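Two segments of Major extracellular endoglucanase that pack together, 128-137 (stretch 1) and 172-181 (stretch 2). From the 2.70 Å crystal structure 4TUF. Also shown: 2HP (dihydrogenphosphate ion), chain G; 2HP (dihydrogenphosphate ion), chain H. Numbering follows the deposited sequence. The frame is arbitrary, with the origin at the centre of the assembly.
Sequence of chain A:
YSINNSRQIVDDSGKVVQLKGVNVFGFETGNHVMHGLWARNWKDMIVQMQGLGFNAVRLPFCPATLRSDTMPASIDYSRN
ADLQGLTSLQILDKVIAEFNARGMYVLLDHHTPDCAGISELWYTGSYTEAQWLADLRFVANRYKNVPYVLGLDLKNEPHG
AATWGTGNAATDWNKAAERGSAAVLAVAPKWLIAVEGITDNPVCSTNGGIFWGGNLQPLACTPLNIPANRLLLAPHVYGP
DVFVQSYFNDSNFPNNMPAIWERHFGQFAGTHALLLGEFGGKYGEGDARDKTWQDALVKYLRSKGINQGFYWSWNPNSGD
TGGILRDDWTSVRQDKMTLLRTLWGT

Stretch 1, residues 128-137: TEAQWLADLR
Stretch 2 (172-181) DWNKAAERGS

Two helices of one chain pack at a glycine, with a tryptophan and two leucines filling the contact and a two-pronged salt bridge closing it at one side. Helix 129-137 and helix 173-181 run in broadly the same direction. Their axes cross at -41° and approach to 10.0 Å. Backbone torsions are helical throughout both, with phi near -55 to -72° and psi near -33 to -54°. The register sets Leu 133 beside Gly 180, CA to CA 5.8 Å, and Glu 129 beside Ala 176, CA to CA 8.4 Å. The helices are therefore nearer at Gly 180 than at Ala 176.

Gly 180 makes this approach possible. A CB there would point toward stretch 1 and lie 3.0 Å from Trp 132 CH2, a clash. Without one, Gly 180 CA sits 3.5 Å from Leu 133 CD2, 4.0 Å from Leu 136 CD1 and 4.1 Å from Trp 132 CH2. Both leucines are m at chi1 and t at chi2. Leu 136 points toward the other helix. Leu 133 leaves its helix sideways, but its end comes nearer, and its CD2 also lies 3.6 Å from Arg 179 O.

Trp 132 is buried and points toward stretch 2, with chi1 t (175°) and chi2 59°. Its broad ring reaches the backbone of the second helix. Ala 176 O lies at the ring edge, 3.2 Å from Trp 132 CH2. Gly 180 N donates its helical bond to Ala 176 O at 3.0 Å. The small side chain of Ala 176 lies alongside the indole, with its CB 4.2 Å from Trp 132 CZ3. Trp 173, chi1 t (167°) and chi2 -126°, adds apolar contact: its CZ3 is 3.9 Å from Trp 132 CH2.

The polar link joins Glu 129 and Arg 179, both pointing toward the opposite helix. Arg 179 NE donates to Glu 129 OE2 at 2.9 Å, and Arg 179 NH2 donates to Glu 129 OE1 at 3.2 Å. The carboxylate thus meets the guanidinium at its edge, matching two acceptors to two donors. Glu 129 is extended (t, t, chi3 -38°). Arg 179 is m, t, m, with chi4 -80°. Both are partly exposed, as suits charged groups beside an apolar contact.

Thr 128 caps the first helix: its OG1, at chi1 p, accepts from Gln 131 N at 3.0 Å. Together the two stretches bury 301 Å², both sides summed.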

# COMPACT_ATOMS: atom_id res chain seq x y z
N THR A 128 -20.30 -8.12 -0.79
CA THR A 128 -20.12 -9.28 -1.67
C THR A 128 -18.94 -9.10 -2.62
O THR A 128 -18.45 -8.00 -2.81
CB THR A 128 -21.37 -9.53 -2.52
OG1 THR A 128 -21.47 -8.51 -3.52
CG2 THR A 128 -22.61 -9.51 -1.65
N GLU A 129 -18.51 -10.19 -3.25
CA GLU A 129 -17.44 -10.10 -4.24
C GLU A 129 -17.89 -9.25 -5.42
O GLU A 129 -17.09 -8.49 -5.98
CB GLU A 129 -17.02 -11.49 -4.72
CG GLU A 129 -16.28 -11.48 -6.05
CD GLU A 129 -15.81 -12.86 -6.47
OE1 GLU A 129 -15.38 -13.64 -5.58
OE2 GLU A 129 -15.87 -13.16 -7.68
N ALA A 130 -19.16 -9.36 -5.79
CA ALA A 130 -19.72 -8.51 -6.84
C ALA A 130 -19.56 -7.02 -6.51
O ALA A 130 -19.15 -6.23 -7.37
CB ALA A 130 -21.18 -8.84 -7.04
N GLN A 131 -19.87 -6.64 -5.27
CA GLN A 131 -19.68 -5.26 -4.84
C GLN A 131 -18.21 -4.88 -4.89
O GLN A 131 -17.85 -3.78 -5.30
CB GLN A 131 -20.23 -5.04 -3.43
CG GLN A 131 -21.73 -5.20 -3.30
CD GLN A 131 -22.22 -5.00 -1.88
OE1 GLN A 131 -22.34 -5.95 -1.11
NE2 GLN A 131 -22.50 -3.75 -1.53
N TRP A 132 -17.35 -5.80 -4.46
CA TRP A 132 -15.91 -5.58 -4.50
C TRP A 132 -15.43 -5.27 -5.91
O TRP A 132 -14.78 -4.25 -6.14
CB TRP A 132 -15.16 -6.80 -3.95
CG TRP A 132 -13.68 -6.68 -4.05
CD1 TRP A 132 -12.89 -5.71 -3.51
CD2 TRP A 132 -12.79 -7.58 -4.74
NE1 TRP A 132 -11.57 -5.94 -3.82
CE2 TRP A 132 -11.48 -7.08 -4.57
CE3 TRP A 132 -12.98 -8.75 -5.48
CZ2 TRP A 132 -10.37 -7.72 -5.11
CZ3 TRP A 132 -11.88 -9.38 -6.02
CH2 TRP A 132 -10.59 -8.86 -5.83
N LEU A 133 -15.75 -6.14 -6.85
CA LEU A 133 -15.37 -5.91 -8.24
C LEU A 133 -15.98 -4.62 -8.79
O LEU A 133 -15.31 -3.87 -9.50
CB LEU A 133 -15.80 -7.09 -9.11
CG LEU A 133 -15.15 -8.43 -8.75
CD1 LEU A 133 -15.86 -9.57 -9.46
CD2 LEU A 133 -13.68 -8.41 -9.12
N ALA A 134 -17.24 -4.36 -8.45
CA ALA A 134 -17.90 -3.16 -8.97
C ALA A 134 -17.20 -1.91 -8.46
O ALA A 134 -17.06 -0.93 -9.19
CB ALA A 134 -19.37 -3.15 -8.58
N ASP A 135 -16.72 -1.95 -7.23
CA ASP A 135 -16.07 -0.79 -6.64
C ASP A 135 -14.70 -0.55 -7.28
O ASP A 135 -14.34 0.60 -7.56
CB ASP A 135 -15.96 -0.96 -5.12
CG ASP A 135 -17.31 -0.77 -4.42
OD1 ASP A 135 -18.24 -0.20 -5.04
OD2 ASP A 135 -17.46 -1.20 -3.25
N LEU A 136 -13.96 -1.62 -7.54
CA LEU A 136 -12.72 -1.52 -8.32
C LEU A 136 -12.98 -0.91 -9.70
O LEU A 136 -12.24 -0.02 -10.13
CB LEU A 136 -12.07 -2.90 -8.48
CG LEU A 136 -11.58 -3.60 -7.20
CD1 LEU A 136 -11.00 -4.96 -7.52
CD2 LEU A 136 -10.56 -2.75 -6.46
N ARG A 137 -14.01 -1.37 -10.40
CA ARG A 137 -14.32 -0.81 -11.71
C ARG A 137 -14.73 0.65 -11.59
O ARG A 137 -14.42 1.45 -12.47
CB ARG A 137 -15.42 -1.60 -12.41
CG ARG A 137 -15.00 -2.97 -12.90
CD ARG A 137 -15.93 -3.48 -14.00
NE ARG A 137 -17.31 -3.56 -13.54
CZ ARG A 137 -17.83 -4.62 -12.93
NH1 ARG A 137 -17.08 -5.69 -12.71
NH2 ARG A 137 -19.10 -4.59 -12.54
N ASP A 172 -9.57 -18.81 -2.09
CA ASP A 172 -8.38 -18.62 -2.92
C ASP A 172 -8.22 -17.18 -3.39
O ASP A 172 -8.86 -16.75 -4.35
CB ASP A 172 -8.40 -19.57 -4.13
CG ASP A 172 -7.88 -20.96 -3.79
OD1 ASP A 172 -7.31 -21.14 -2.69
OD2 ASP A 172 -8.04 -21.87 -4.64
N TRP A 173 -7.33 -16.45 -2.73
CA TRP A 173 -7.05 -15.06 -3.06
C TRP A 173 -6.50 -14.90 -4.48
O TRP A 173 -6.78 -13.89 -5.14
CB TRP A 173 -6.05 -14.47 -2.06
CG TRP A 173 -5.46 -13.16 -2.48
CD1 TRP A 173 -4.13 -12.86 -2.56
CD2 TRP A 173 -6.17 -11.98 -2.87
NE1 TRP A 173 -3.97 -11.57 -2.98
CE2 TRP A 173 -5.20 -11.00 -3.18
CE3 TRP A 173 -7.52 -11.65 -2.99
CZ2 TRP A 173 -5.54 -9.72 -3.62
CZ3 TRP A 173 -7.86 -10.37 -3.42
CH2 TRP A 173 -6.88 -9.43 -3.73
N ASN A 174 -5.73 -15.87 -4.95
CA ASN A 174 -5.13 -15.77 -6.28
C ASN A 174 -6.19 -15.64 -7.38
O ASN A 174 -6.05 -14.82 -8.28
CB ASN A 174 -4.24 -16.98 -6.57
CG ASN A 174 -4.95 -18.29 -6.35
OD1 ASN A 174 -5.59 -18.50 -5.32
ND2 ASN A 174 -4.85 -19.19 -7.33
N LYS A 175 -7.24 -16.44 -7.29
CA LYS A 175 -8.30 -16.40 -8.29
C LYS A 175 -9.13 -15.12 -8.18
O LYS A 175 -9.55 -14.55 -9.19
CB LYS A 175 -9.19 -17.62 -8.16
CG LYS A 175 -8.43 -18.93 -8.22
CD LYS A 175 -7.58 -19.04 -9.48
CE LYS A 175 -8.43 -19.34 -10.70
NZ LYS A 175 -7.56 -19.68 -11.86
N ALA A 176 -9.36 -14.67 -6.95
CA ALA A 176 -10.10 -13.44 -6.74
C ALA A 176 -9.32 -12.24 -7.29
O ALA A 176 -9.91 -11.28 -7.77
CB ALA A 176 -10.40 -13.25 -5.27
N ALA A 177 -7.99 -12.32 -7.22
CA ALA A 177 -7.14 -11.25 -7.75
C ALA A 177 -7.16 -11.23 -9.27
O ALA A 177 -7.07 -10.17 -9.89
CB ALA A 177 -5.73 -11.40 -7.24
N GLU A 178 -7.27 -12.41 -9.87
CA GLU A 178 -7.39 -12.52 -11.31
C GLU A 178 -8.68 -11.87 -11.80
O GLU A 178 -8.69 -11.16 -12.80
CB GLU A 178 -7.34 -13.98 -11.75
CG GLU A 178 -6.02 -14.64 -11.45
CD GLU A 178 -6.00 -16.12 -11.78
OE1 GLU A 178 -4.91 -16.73 -11.73
OE2 GLU A 178 -7.09 -16.66 -12.10
N ARG A 179 -9.77 -12.10 -11.06
CA ARG A 179 -11.06 -11.53 -11.43
C ARG A 179 -11.07 -10.02 -11.21
O ARG A 179 -11.65 -9.27 -11.99
CB ARG A 179 -12.19 -12.22 -10.65
CG ARG A 179 -12.30 -13.71 -10.93
CD ARG A 179 -13.59 -14.33 -10.40
NE ARG A 179 -13.63 -14.49 -8.95
CZ ARG A 179 -13.06 -15.49 -8.28
NH1 ARG A 179 -12.36 -16.41 -8.93
NH2 ARG A 179 -13.16 -15.56 -6.95
N GLY A 180 -10.42 -9.57 -10.14
CA GLY A 180 -10.27 -8.15 -9.90
C GLY A 180 -9.41 -7.50 -10.97
O GLY A 180 -9.72 -6.41 -11.45
N SER A 181 -8.34 -8.18 -11.33
CA SER A 181 -7.46 -7.74 -12.40
C SER A 181 -8.23 -7.52 -13.70
O SER A 181 -8.15 -6.45 -14.32
CB SER A 181 -6.34 -8.77 -12.62
OG SER A 181 -5.41 -8.32 -13.59
P 2HP G . -21.51 -0.73 -3.71
O1 2HP G . -21.01 -0.66 -5.13
O2 2HP G . -20.39 -1.18 -2.80
O3 2HP G . -21.97 0.63 -3.25
O4 2HP G . -22.67 -1.71 -3.63
P 2HP H . -10.43 -22.38 -7.77
O1 2HP H . -11.35 -21.52 -8.62
O2 2HP H . -9.17 -22.71 -8.55
O3 2HP H . -10.05 -21.64 -6.52
O4 2HP H . -11.16 -23.66 -7.41